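Local structure of endo-1,3-beta-glucanase, family GH16 (Zobellia galactanivorans, 4BPZ) at residues P112-L117 against D144-N149; S155-F160 against G174-I179; L226-G231 against D245-D250. The protein probably hydrolyses internal beta-1,3-glucosidic bonds of laminarin, and is represented here by its glycoside hydrolase family 16 domain, with a bound glucan fragment and calcium. The protein carries 1 engineered substitution. All blocks are in the same frame, centred on the assembly; numbering follows the deposited sequence. Where two conformers were deposited one is given.

In the fold
Interactions 1, 2 and 3 lie in series along the chain, all inside the family 16 beta-sandwich. Interaction 1 carries four residues of the glycan pocket, and the other two adjoin it, each with its centre about 10 Å away. Strand 155-163 of interaction 2 pairs with the 144-149 segment, where Ile157 N meets Glu147 O at 2.9 Å. Strand 222-230 of interaction 3 pairs with 110-118, and Trp115 NE1 meets Asn227 OD1 at 2.9 Å. Interactions 2 and 3 do not touch: their centres are about 17 Å apart. Interaction 3 also reaches the calcium site through Asp250.

Interaction 1 of 3, residues P112-L117 against D144-N149; sequences PAIWTL and DILEQN. With GLC (alpha-D-glucopyranose), chain C.
Ile114 faces both Ile145 and Leu146 across an antiparallel pairing whose register slips by one residue, a classic beta bulge, while Ala113 with Glu147 and Trp115 with Asp144 form the non-hydrogen-bonded pairs beside it. Ile114 O accepts two amides, Ile145 N at 2.9 Å and Leu146 N at 3.0 Å, and Ile114 N is bound to Leu146 O. On the face of Ile114 and Leu146, packed on Tyr189, Ile114 puts CD1 against Leu146 CB (3.8 Å); its CG2 meets Ile145 CB at the bulge. The opposite face carries the sugar. Trp115 has CG between its backbone N and carbonyl carbon (chi1 58°), and its ring lies under the glucose, with GLC C5 3.4 Å above the plane over the ring centre; Asn227 OD1 holds the indole NE1. One conformer of Asp144, alongside Trp115, places OD2 near GLC O1, a contact to be read with caution. Glu147 OE1 accepts from GLC O6 at 2.8 Å and also from Trp111 NE1. An alanine in place of Trp115 would probably cost the sugar its stacking platform and leave Asn227 OD1 without its indole donor. The bulge fits the ExDxxE pattern of family 16, whose first position is here the engineered Ser142. Absorbing the extra residue sets Asp144 and Glu147 on one face, where Glu147 and the Trp115 ring grip the glucose with Asp144 beside them.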
ATOM      1  N   PRO A 112      -7.441   1.318   3.810  1.00  9.56           N
ATOM      2  CA  PRO A 112      -6.687   1.358   2.540  1.00  9.37           C
ATOM      3  C   PRO A 112      -5.244   1.753   2.804  1.00 10.62           C
ATOM      4  O   PRO A 112      -4.934   2.452   3.774  1.00 10.87           O
ATOM      5  CB  PRO A 112      -7.385   2.514   1.756  1.00 10.80           C
ATOM      6  CG  PRO A 112      -7.782   3.486   2.886  1.00 11.70           C
ATOM      7  CD  PRO A 112      -8.268   2.569   4.015  1.00 11.22           C
ATOM      8  N   ALA A 113      -4.356   1.342   1.886  1.00  9.89           N
ATOM      9  CA  ALA A 113      -2.973   1.727   1.996  1.00  9.58           C
ATOM     10  C   ALA A 113      -2.292   1.752   0.631  1.00  9.28           C
ATOM     11  O   ALA A 113      -2.597   0.949  -0.260  1.00 10.11           O
ATOM     12  CB  ALA A 113      -2.211   0.786   2.910  1.00 11.52           C
ATOM     13  N   ILE A 114      -1.348   2.686   0.529  1.00 10.15           N
ATOM     14  CA  ILE A 114      -0.373   2.822  -0.575  1.00 10.19           C
ATOM     15  C   ILE A 114       0.969   2.766   0.169  1.00  9.57           C
ATOM     16  O   ILE A 114       1.227   3.674   0.984  1.00 10.52           O
ATOM     17  CB  ILE A 114      -0.508   4.124  -1.299  1.00 10.92           C
ATOM     18  CG1 ILE A 114      -1.940   4.323  -1.866  1.00 11.90           C
ATOM     19  CG2 ILE A 114       0.540   4.217  -2.431  1.00 12.68           C
ATOM     20  CD1 ILE A 114      -2.229   5.734  -2.351  1.00 12.89           C
ATOM     21  N   TRP A 115       1.820   1.786  -0.084  1.00  9.83           N
ATOM     22  CA  TRP A 115       3.000   1.678   0.786  1.00 10.36           C
ATOM     23  C   TRP A 115       4.044   0.853   0.070  1.00 10.42           C
ATOM     24  O   TRP A 115       3.835   0.399  -1.046  1.00 10.66           O
ATOM     25  CB  TRP A 115       2.592   1.098   2.146  1.00 10.57           C
ATOM     26  CG  TRP A 115       1.933  -0.254   2.115  1.00  9.69           C
ATOM     27  CD1 TRP A 115       0.728  -0.615   1.585  1.00 11.06           C
ATOM     28  CD2 TRP A 115       2.404  -1.433   2.793  1.00 10.33           C
ATOM     29  NE1 TRP A 115       0.412  -1.909   1.877  1.00 10.62           N
ATOM     30  CE2 TRP A 115       1.429  -2.420   2.617  1.00 10.82           C
ATOM     31  CE3 TRP A 115       3.555  -1.736   3.561  1.00 11.09           C
ATOM     32  CZ2 TRP A 115       1.506  -3.705   3.231  1.00 11.83           C
ATOM     33  CZ3 TRP A 115       3.657  -2.974   4.150  1.00 12.43           C
ATOM     34  CH2 TRP A 115       2.660  -3.970   4.003  1.00 12.24           C
ATOM     35  N   THR A 116       5.192   0.729   0.691  1.00 10.90           N
ATOM     36  CA  THR A 116       6.328  -0.017   0.107  1.00 10.55           C
ATOM     37  C   THR A 116       6.863  -1.012   1.127  1.00 10.75           C
ATOM     38  O   THR A 116       6.760  -0.827   2.324  1.00 12.31           O
ATOM     39  CB  THR A 116       7.481   0.912  -0.333  1.00 11.78           C
ATOM     40  OG1 THR A 116       8.258   1.309   0.808  1.00 13.35           O
ATOM     41  CG2 THR A 116       7.029   2.121  -1.143  1.00 13.30           C
ATOM     42  N   LEU A 117       7.498  -2.028   0.559  1.00 11.45           N
ATOM     43  CA  LEU A 117       8.341  -2.941   1.320  1.00 11.60           C
ATOM     44  C   LEU A 117       9.686  -3.017   0.603  1.00 11.69           C
ATOM     45  O   LEU A 117       9.745  -3.047  -0.642  1.00 11.03           O
ATOM     46  CB  LEU A 117       7.750  -4.343   1.414  1.00 13.44           C
ATOM     47  CG  LEU A 117       6.629  -4.569   2.425  1.00 12.25           C
ATOM     48  CD1 LEU A 117       5.895  -5.847   2.226  1.00 13.57           C
ATOM     49  CD2 LEU A 117       7.217  -4.413   3.826  1.00 14.12           C
ATOM     50  N   ASP A 144       5.062   4.039   4.414  0.50 14.42           N
ATOM     51  CA  ASP A 144       3.628   4.255   4.137  0.50 14.80           C
ATOM     52  C   ASP A 144       3.608   5.536   3.362  0.50 15.76           C
ATOM     53  O   ASP A 144       4.243   6.539   3.799  0.50 21.56           O
ATOM     54  CB  ASP A 144       2.768   4.151   5.486  0.50 15.70           C
ATOM     55  CG  ASP A 144       2.906   2.695   6.027  0.50 13.65           C
ATOM     56  OD1 ASP A 144       1.977   1.812   5.409  0.50 17.59           O
ATOM     57  OD2 ASP A 144       3.215   2.442   7.122  0.50 16.80           O
ATOM     58  N   ILE A 145       3.024   5.553   2.179  1.00 12.19           N
ATOM     59  CA  ILE A 145       2.687   6.786   1.460  1.00 11.74           C
ATOM     60  C   ILE A 145       1.297   7.258   1.862  1.00 11.71           C
ATOM     61  O   ILE A 145       1.072   8.453   2.014  1.00 13.32           O
ATOM     62  CB  ILE A 145       2.817   6.544  -0.035  1.00 12.55           C
ATOM     63  CG1 ILE A 145       4.231   6.031  -0.358  1.00 13.61           C
ATOM     64  CG2 ILE A 145       2.460   7.831  -0.775  1.00 15.02           C
ATOM     65  CD1 ILE A 145       4.424   5.702  -1.829  1.00 16.18           C
ATOM     66  N   LEU A 146       0.367   6.342   2.066  1.00 11.33           N
ATOM     67  CA  LEU A 146      -0.968   6.691   2.539  1.00 12.09           C
ATOM     68  C   LEU A 146      -1.499   5.529   3.300  1.00 12.11           C
ATOM     69  O   LEU A 146      -1.445   4.364   2.852  1.00 12.23           O
ATOM     70  CB  LEU A 146      -1.869   6.916   1.289  1.00 13.88           C
ATOM     71  CG  LEU A 146      -3.382   7.167   1.494  1.00 14.43           C
ATOM     72  CD1 LEU A 146      -4.183   5.924   1.637  1.00 17.34           C
ATOM     73  CD2 LEU A 146      -3.621   8.272   2.579  1.00 14.67           C
ATOM     74  N   GLU A 147      -2.045   5.755   4.532  1.00 13.13           N
ATOM     75  CA  GLU A 147      -3.011   4.886   5.140  1.00 13.01           C
ATOM     76  C   GLU A 147      -4.163   5.732   5.652  1.00 11.84           C
ATOM     77  O   GLU A 147      -3.979   6.905   6.000  1.00 13.56           O
ATOM     78  CB  GLU A 147      -2.443   4.120   6.310  1.00 13.99           C
ATOM     79  CG  GLU A 147      -1.251   3.237   6.006  1.00 16.32           C
ATOM     80  CD  GLU A 147      -0.725   2.535   7.259  1.00 17.19           C
ATOM     81  OE1 GLU A 147      -1.295   1.546   7.742  1.00 15.99           O
ATOM     82  OE2 GLU A 147       0.290   3.051   7.893  1.00 20.93           O
ATOM     83  N   GLN A 148      -5.365   5.143   5.706  1.00 12.08           N
ATOM     84  CA  GLN A 148      -6.413   5.712   6.544  1.00 11.65           C
ATOM     85  C   GLN A 148      -6.909   4.662   7.454  1.00 11.31           C
ATOM     86  O   GLN A 148      -7.035   3.487   7.045  1.00 12.89           O
ATOM     87  CB  GLN A 148      -7.583   6.286   5.725  1.00 16.06           C
ATOM     88  CG  GLN A 148      -7.405   7.618   5.084  1.00 16.20           C
ATOM     89  CD  GLN A 148      -8.730   8.270   4.838  1.00 15.42           C
ATOM     90  OE1 GLN A 148      -9.650   7.706   4.176  1.00 14.54           O
ATOM     91  NE2 GLN A 148      -8.823   9.492   5.245  1.00 13.79           N
ATOM     92  N   ASN A 149      -7.174   5.011   8.710  1.00 12.32           N
ATOM     93  CA  ASN A 149      -7.839   4.097   9.586  1.00 12.29           C
ATOM     94  C   ASN A 149      -9.342   4.049   9.319  1.00 12.23           C
ATOM     95  O   ASN A 149      -9.861   4.769   8.511  1.00 12.64           O
ATOM     96  CB  ASN A 149      -7.472   4.364  11.070  1.00 13.27           C
ATOM     97  CG  ASN A 149      -7.885   5.731  11.548  1.00 14.12           C
ATOM     98  OD1 ASN A 149      -7.082   6.404  12.285  1.00 16.68           O
ATOM     99  ND2 ASN A 149      -9.026   6.187  11.168  1.00 13.23           N
TER
HETATM  100  C1  GLC C   1       2.142  -0.377   7.568  1.00 21.97           C
HETATM  101  C2  GLC C   1       2.137  -1.573   8.579  1.00 16.88           C
HETATM  102  C3  GLC C   1       1.738  -2.825   7.785  1.00 14.65           C
HETATM  103  C4  GLC C   1       0.456  -2.625   7.102  1.00 12.01           C
HETATM  104  C5  GLC C   1       0.729  -1.541   6.089  1.00 12.62           C
HETATM  105  C6  GLC C   1      -0.469  -1.175   5.243  1.00 12.49           C
HETATM  106  O1  GLC C   1       3.284  -0.354   6.740  1.00 23.99           O
HETATM  107  O2  GLC C   1       3.428  -1.647   9.130  1.00 16.66           O
HETATM  108  O3  GLC C   1       1.645  -3.977   8.726  1.00 15.50           O
HETATM  109  O4  GLC C   1       0.032  -3.851   6.475  1.00 12.52           O
HETATM  110  O5  GLC C   1       1.089  -0.342   6.812  1.00 15.24           O
HETATM  111  O6  GLC C   1      -1.558  -0.708   6.032  1.00 13.11           O

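Interaction 2 of 3, residues S155-F160 against G174-I179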
ATOM      1  N   SER A 155      -8.559  12.277   8.261  1.00 15.27           N
ATOM      2  CA  SER A 155      -7.143  12.449   8.311  0.50 15.04           C
ATOM      3  C   SER A 155      -6.462  11.280   7.573  1.00 13.93           C
ATOM      4  O   SER A 155      -7.010  10.205   7.386  1.00 13.97           O
ATOM      5  CB  SER A 155      -6.716  12.593   9.786  0.50 18.74           C
ATOM      6  OG  SER A 155      -5.637  11.856  10.166  0.50 21.25           O
ATOM      7  N   THR A 156      -5.264  11.549   7.113  1.00 14.47           N
ATOM      8  CA  THR A 156      -4.426  10.525   6.487  1.00 15.16           C
ATOM      9  C   THR A 156      -3.156  10.354   7.314  1.00 14.30           C
ATOM     10  O   THR A 156      -2.714  11.275   8.018  1.00 16.56           O
ATOM     11  CB  THR A 156      -4.068  10.862   5.004  1.00 16.95           C
ATOM     12  OG1 THR A 156      -3.169  11.939   4.927  1.00 18.66           O
ATOM     13  CG2 THR A 156      -5.295  11.139   4.168  1.00 19.27           C
ATOM     14  N   ILE A 157      -2.551   9.208   7.088  1.00 13.90           N
ATOM     15  CA  ILE A 157      -1.359   8.811   7.788  1.00 13.78           C
ATOM     16  C   ILE A 157      -0.213   8.583   6.857  1.00 13.63           C
ATOM     17  O   ILE A 157      -0.407   8.051   5.711  1.00 14.71           O
ATOM     18  CB  ILE A 157      -1.665   7.430   8.409  1.00 15.42           C
ATOM     19  CG1 ILE A 157      -2.753   7.550   9.524  1.00 17.75           C
ATOM     20  CG2 ILE A 157      -0.398   6.722   8.892  1.00 21.25           C
ATOM     21  CD1 ILE A 157      -3.432   6.202   9.817  1.00 18.73           C
ATOM     22  N   ALA A 158       0.991   8.962   7.247  1.00 13.95           N
ATOM     23  CA  ALA A 158       2.274   8.606   6.523  1.00 15.45           C
ATOM     24  C   ALA A 158       3.095   8.057   7.658  1.00 13.50           C
ATOM     25  O   ALA A 158       3.220   8.601   8.676  1.00 18.40           O
ATOM     26  CB  ALA A 158       2.984   9.876   5.986  1.00 17.82           C
ATOM     27  N   HIS A 159       3.747   6.941   7.476  0.50 19.57           N
ATOM     28  CA  HIS A 159       4.507   6.286   8.541  0.50 16.86           C
ATOM     29  C   HIS A 159       5.564   5.268   8.148  0.50 15.71           C
ATOM     30  O   HIS A 159       5.306   4.417   7.348  0.50 18.76           O
ATOM     31  CB  HIS A 159       3.584   5.388   9.198  0.50 20.52           C
ATOM     32  CG  HIS A 159       3.634   5.515  10.611  0.50 17.80           C
ATOM     33  ND1 HIS A 159       4.325   4.732  11.464  0.50 23.76           N
ATOM     34  CD2 HIS A 159       2.975   6.449  11.381  0.50 16.61           C
ATOM     35  CE1 HIS A 159       4.064   5.181  12.739  0.50 16.73           C
ATOM     36  NE2 HIS A 159       3.238   6.171  12.679  0.50 21.31           N
ATOM     37  N   PHE A 160       6.715   5.340   8.724  1.00 12.44           N
ATOM     38  CA  PHE A 160       7.866   4.532   8.400  1.00 11.86           C
ATOM     39  C   PHE A 160       8.041   3.443   9.419  1.00 12.10           C
ATOM     40  O   PHE A 160       7.875   3.717  10.627  1.00 14.09           O
ATOM     41  CB  PHE A 160       9.130   5.457   8.361  1.00 12.60           C
ATOM     42  CG  PHE A 160       9.072   6.525   7.330  1.00 12.64           C
ATOM     43  CD1 PHE A 160       8.430   7.745   7.520  1.00 13.59           C
ATOM     44  CD2 PHE A 160       9.662   6.284   6.042  1.00 14.30           C
ATOM     45  CE1 PHE A 160       8.369   8.698   6.507  1.00 13.90           C
ATOM     46  CE2 PHE A 160       9.611   7.239   5.075  1.00 14.49           C
ATOM     47  CZ  PHE A 160       8.966   8.449   5.270  1.00 14.19           C
ATOM     48  N   GLY A 174       5.974   8.672  12.261  1.00 14.11           N
ATOM     49  CA  GLY A 174       5.407   9.355  11.156  1.00 14.50           C
ATOM     50  C   GLY A 174       4.510  10.466  11.589  1.00 13.97           C
ATOM     51  O   GLY A 174       4.636  11.016  12.666  1.00 14.36           O
ATOM     52  N   GLY A 175       3.576  10.822  10.703  1.00 14.44           N
ATOM     53  CA  GLY A 175       2.669  11.940  10.944  1.00 15.71           C
ATOM     54  C   GLY A 175       1.311  11.678  10.349  1.00 14.29           C
ATOM     55  O   GLY A 175       1.050  10.649   9.698  1.00 14.79           O
ATOM     56  N   THR A 176       0.445  12.643  10.531  1.00 15.83           N
ATOM     57  CA  THR A 176      -0.904  12.618   9.951  1.00 16.90           C
ATOM     58  C   THR A 176      -1.225  14.011   9.412  1.00 16.03           C
ATOM     59  O   THR A 176      -0.560  15.017   9.774  1.00 18.00           O
ATOM     60  CB  THR A 176      -2.058  12.270  10.944  1.00 20.97           C
ATOM     61  OG1 THR A 176      -2.076  13.311  11.923  1.00 22.97           O
ATOM     62  CG2 THR A 176      -1.828  10.941  11.523  1.00 21.02           C
ATOM     63  N   THR A 177      -2.222  14.101   8.597  1.00 17.28           N
ATOM     64  CA  THR A 177      -2.643  15.374   8.091  1.00 18.65           C
ATOM     65  C   THR A 177      -4.099  15.387   7.830  1.00 16.31           C
ATOM     66  O   THR A 177      -4.692  14.380   7.497  1.00 17.13           O
ATOM     67  CB  THR A 177      -1.823  15.763   6.824  1.00 19.04           C
ATOM     68  OG1 THR A 177      -1.743  17.173   6.720  1.00 25.81           O
ATOM     69  CG2 THR A 177      -2.316  15.074   5.538  1.00 19.03           C
ATOM     70  N   PRO A 178      -4.774  16.529   7.965  1.00 17.61           N
ATOM     71  CA  PRO A 178      -6.219  16.566   7.681  1.00 18.58           C
ATOM     72  C   PRO A 178      -6.482  16.418   6.213  1.00 18.25           C
ATOM     73  O   PRO A 178      -5.723  16.875   5.320  1.00 19.18           O
ATOM     74  CB  PRO A 178      -6.668  17.963   8.189  1.00 20.88           C
ATOM     75  CG  PRO A 178      -5.596  18.529   8.915  1.00 24.46           C
ATOM     76  CD  PRO A 178      -4.340  17.739   8.694  1.00 19.81           C
ATOM     77  N   ILE A 179      -7.592  15.811   5.877  1.00 17.94           N
ATOM     78  CA  ILE A 179      -8.036  15.696   4.492  1.00 18.69           C
ATOM     79  C   ILE A 179      -9.518  15.939   4.400  1.00 18.95           C
ATOM     80  O   ILE A 179     -10.262  15.549   5.329  1.00 19.19           O
ATOM     81  CB  ILE A 179      -7.685  14.270   3.896  1.00 17.06           C
ATOM     82  CG1 ILE A 179      -7.937  14.200   2.362  1.00 18.34           C
ATOM     83  CG2 ILE A 179      -8.351  13.143   4.594  1.00 16.00           C
ATOM     84  CD1 ILE A 179      -7.318  13.008   1.647  1.00 17.08           C
TER
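Thr156 and Thr177 form a hydrogen-bonded antiparallel pair, as do Ala158 and Gly175, in the hairpin of strands 155-163 and 170-178. Thr156 N binds Thr177 O at 2.9 Å, and Ala158 N binds Gly175 O at 3.0 Å with an almost straight N-H...O angle of 176°; a return bond completes each pair. Between these rungs, Thr176 CA approaches Thr156 O at 3.0 Å in a CA-H...O contact. The two paired threonines stand next to each other on the buried face, with Thr156 OG1 3.3 Å from Thr177 CG2. Because Thr156 holds OG1 between its backbone N and carbonyl carbon (chi1 71°), its CG2 falls beside the N and meets Ile179 CG2 at 3.7 Å, the two side chains nearly perpendicular. On the other face, Ile157 CG1 touches Thr176 CG2 at 4.0 Å. Gly174 sits tight against strand 155-160: a beta carbon there would collide with Ala158 O. Further out, Ala158 rests on Val200 and Val207 and Thr177 on Leu202 and Thr205, while Gln148 NE2 donates to Ser155 O. Strand 155-163 thus lies between the 144-149 segment and strand 170-178. Four backbone bonds attach the latter, satisfying the facing amides and carbonyls of Thr156, Ala158, Gly175 and Thr177, and the side chains add small apolar patches.

Interaction 3 of 3, residues L226-G231 against D245-D250; sequences LNIAMG and DIFEID. With CA (calcium ion), chain E.
The core between the two facing layers of the family 16 beta-sandwich is filled here by Leu226 and Ile228 from one strand and Phe247 and Ile249 from the other. The strands run antiparallel at 163°, their axes 8.2 Å apart at closest, with no hydrogen bond between them. The side chains of Ile228 and Phe247 run antiparallel alongside one another, Ile228 CD1 coming within 3.6 Å of Phe247 CB. Phe247 CB points toward the facing strand, and chi1 of -178° sets CG anti to the backbone N; ring atom CD2 lies 3.6 Å from Asn227 O. Ile249 CD1 packs over one face of that ring, offset toward the rim, and also meets Leu226 CD1 at 4.0 Å. Just beyond, the chain turns at Asp250, which binds calcium through both O and OD1, each at 2.4 Å; a water, Glu18 O, Glu20 OE2 and Gly62 O complete the calcium's coordination. Asp250 OD2 is salt-bridged to Arg101. Around this core, strand 222-230 lies between 110-118 and 82-93 and strand 244-255 between 96-103 and 63-75, with Phe247 also touching Ile114 and Ala102, and Ile249 resting on Val100.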
ATOM      1  N   LEU A 226      -0.599  -1.928  -2.908  1.00 10.83           N
ATOM      2  CA  LEU A 226      -1.901  -1.242  -2.899  1.00 10.06           C
ATOM      3  C   LEU A 226      -2.906  -2.230  -2.358  1.00  9.44           C
ATOM      4  O   LEU A 226      -2.980  -3.361  -2.865  1.00 10.93           O
ATOM      5  CB  LEU A 226      -2.337  -0.912  -4.347  1.00 11.42           C
ATOM      6  CG  LEU A 226      -1.383   0.008  -5.071  1.00 12.07           C
ATOM      7  CD1 LEU A 226      -1.806   0.010  -6.577  1.00 14.37           C
ATOM      8  CD2 LEU A 226      -1.326   1.396  -4.506  1.00 13.62           C
ATOM      9  N   ASN A 227      -3.702  -1.846  -1.366  1.00 10.16           N
ATOM     10  CA  ASN A 227      -4.620  -2.825  -0.775  1.00 10.34           C
ATOM     11  C   ASN A 227      -5.751  -2.115  -0.025  1.00 10.25           C
ATOM     12  O   ASN A 227      -5.612  -0.936   0.325  1.00 10.34           O
ATOM     13  CB  ASN A 227      -3.903  -3.805   0.160  1.00 10.72           C
ATOM     14  CG  ASN A 227      -3.352  -3.143   1.387  1.00 10.73           C
ATOM     15  OD1 ASN A 227      -2.332  -2.454   1.294  1.00 12.23           O
ATOM     16  ND2 ASN A 227      -4.051  -3.221   2.504  1.00 11.93           N
ATOM     17  N   ILE A 228      -6.809  -2.852   0.286  1.00 10.46           N
ATOM     18  CA  ILE A 228      -7.760  -2.461   1.377  1.00 10.59           C
ATOM     19  C   ILE A 228      -7.787  -3.585   2.370  1.00  9.94           C
ATOM     20  O   ILE A 228      -8.289  -4.662   2.024  1.00 11.06           O
ATOM     21  CB  ILE A 228      -9.195  -2.158   0.901  1.00 11.52           C
ATOM     22  CG1 ILE A 228      -9.300  -1.206  -0.290  1.00 11.56           C
ATOM     23  CG2 ILE A 228      -9.974  -1.624   2.117  1.00 12.01           C
ATOM     24  CD1 ILE A 228     -10.728  -1.156  -0.834  1.00 13.00           C
ATOM     25  N   ALA A 229      -7.316  -3.377   3.587  1.00 10.17           N
ATOM     26  CA  ALA A 229      -7.554  -4.349   4.660  1.00 11.22           C
ATOM     27  C   ALA A 229      -8.906  -4.038   5.283  1.00 10.78           C
ATOM     28  O   ALA A 229      -9.383  -2.904   5.243  1.00 11.05           O
ATOM     29  CB  ALA A 229      -6.426  -4.254   5.671  1.00 11.11           C
ATOM     30  N   MET A 230      -9.495  -5.029   5.901  1.00 11.63           N
ATOM     31  CA  MET A 230     -10.776  -4.877   6.670  1.00 11.30           C
ATOM     32  C   MET A 230     -10.512  -5.180   8.129  1.00 11.91           C
ATOM     33  O   MET A 230      -9.946  -6.208   8.474  1.00 12.63           O
ATOM     34  CB  MET A 230     -11.812  -5.791   6.137  1.00 12.60           C
ATOM     35  CG  MET A 230     -12.327  -5.424   4.749  1.00 13.07           C
ATOM     36  SD  MET A 230     -13.040  -3.735   4.607  1.00 13.07           S
ATOM     37  CE  MET A 230     -14.382  -3.814   5.817  1.00 14.35           C
ATOM     38  N   GLY A 231     -10.959  -4.271   8.999  1.00 12.04           N
ATOM     39  CA  GLY A 231     -10.772  -4.487  10.432  1.00 12.91           C
ATOM     40  C   GLY A 231      -9.306  -4.464  10.798  1.00 12.84           C
ATOM     41  O   GLY A 231      -8.463  -3.785  10.210  1.00 13.10           O
ATOM     42  N   ASP A 245     -16.941  -1.693  -0.535  1.00 13.44           N
ATOM     43  CA  ASP A 245     -16.444  -0.335  -0.759  1.00 13.92           C
ATOM     44  C   ASP A 245     -15.250  -0.389  -1.675  1.00 12.17           C
ATOM     45  O   ASP A 245     -14.581  -1.454  -1.776  1.00 13.85           O
ATOM     46  CB  ASP A 245     -16.060   0.378   0.537  1.00 14.41           C
ATOM     47  CG  ASP A 245     -16.209   1.864   0.469  1.00 16.00           C
ATOM     48  OD1 ASP A 245     -16.679   2.408  -0.557  1.00 18.25           O
ATOM     49  OD2 ASP A 245     -15.841   2.519   1.468  1.00 18.49           O
ATOM     50  N   ILE A 246     -14.937   0.723  -2.308  1.00 12.26           N
ATOM     51  CA  ILE A 246     -13.907   0.846  -3.319  1.00 12.14           C
ATOM     52  C   ILE A 246     -12.831   1.846  -2.964  1.00 12.00           C
ATOM     53  O   ILE A 246     -13.086   2.902  -2.451  1.00 12.94           O
ATOM     54  CB  ILE A 246     -14.554   1.185  -4.701  1.00 13.51           C
ATOM     55  CG1 ILE A 246     -15.197  -0.071  -5.309  1.00 14.63           C
ATOM     56  CG2 ILE A 246     -13.575   1.821  -5.688  1.00 14.87           C
ATOM     57  CD1 ILE A 246     -16.143   0.203  -6.508  1.00 16.73           C
ATOM     58  N   PHE A 247     -11.602   1.491  -3.352  1.00 11.61           N
ATOM     59  CA  PHE A 247     -10.406   2.365  -3.404  1.00 11.08           C
ATOM     60  C   PHE A 247     -10.095   2.554  -4.882  1.00 10.72           C
ATOM     61  O   PHE A 247      -9.846   1.552  -5.563  1.00 12.26           O
ATOM     62  CB  PHE A 247      -9.311   1.583  -2.694  1.00 11.69           C
ATOM     63  CG  PHE A 247      -7.954   2.231  -2.527  1.00 11.48           C
ATOM     64  CD1 PHE A 247      -7.697   3.564  -2.785  1.00 12.07           C
ATOM     65  CD2 PHE A 247      -6.899   1.427  -2.087  1.00 11.88           C
ATOM     66  CE1 PHE A 247      -6.413   4.075  -2.619  1.00 13.06           C
ATOM     67  CE2 PHE A 247      -5.644   1.935  -1.915  1.00 12.48           C
ATOM     68  CZ  PHE A 247      -5.418   3.254  -2.151  1.00 13.45           C
ATOM     69  N   GLU A 248     -10.247   3.749  -5.394  1.00 12.24           N
ATOM     70  CA  GLU A 248     -10.174   4.014  -6.810  1.00 12.49           C
ATOM     71  C   GLU A 248      -8.901   4.789  -7.113  1.00 12.79           C
ATOM     72  O   GLU A 248      -8.659   5.866  -6.573  1.00 14.25           O
ATOM     73  CB  GLU A 248     -11.387   4.831  -7.244  1.00 15.08           C
ATOM     74  CG  GLU A 248     -11.408   4.995  -8.729  1.00 17.25           C
ATOM     75  CD  GLU A 248     -12.594   5.756  -9.279  1.00 21.46           C
ATOM     76  OE1 GLU A 248     -13.251   6.464  -8.508  1.00 23.77           O
ATOM     77  OE2 GLU A 248     -12.847   5.664 -10.486  1.00 21.57           O
ATOM     78  N   ILE A 249      -8.090   4.227  -8.006  1.00 13.40           N
ATOM     79  CA  ILE A 249      -6.764   4.787  -8.320  1.00 13.73           C
ATOM     80  C   ILE A 249      -6.723   5.170  -9.791  1.00 12.96           C
ATOM     81  O   ILE A 249      -6.865   4.344 -10.699  1.00 13.82           O
ATOM     82  CB  ILE A 249      -5.670   3.721  -7.952  1.00 13.71           C
ATOM     83  CG1 ILE A 249      -5.692   3.541  -6.450  1.00 14.91           C
ATOM     84  CG2 ILE A 249      -4.335   4.209  -8.463  1.00 13.84           C
ATOM     85  CD1 ILE A 249      -4.971   2.363  -6.035  1.00 21.97           C
ATOM     86  N   ASP A 250      -6.554   6.451 -10.058  1.00 13.43           N
ATOM     87  CA  ASP A 250      -6.473   6.966 -11.441  1.00 14.03           C
ATOM     88  C   ASP A 250      -5.159   6.589 -12.103  1.00 14.18           C
ATOM     89  O   ASP A 250      -5.109   6.207 -13.275  1.00 14.28           O
ATOM     90  CB  ASP A 250      -6.686   8.488 -11.375  1.00 14.91           C
ATOM     91  CG  ASP A 250      -6.739   9.117 -12.746  1.00 17.65           C
ATOM     92  OD1 ASP A 250      -7.081   8.446 -13.745  1.00 17.56           O
ATOM     93  OD2 ASP A 250      -6.431  10.336 -12.804  1.00 19.35           O
TER
HETATM   94 CA    CA E 400      -6.285   6.834 -15.294  0.80 16.49          CA
HETATM   95  O   HOH W   1      -4.604   8.429 -15.900  1.00 17.92           O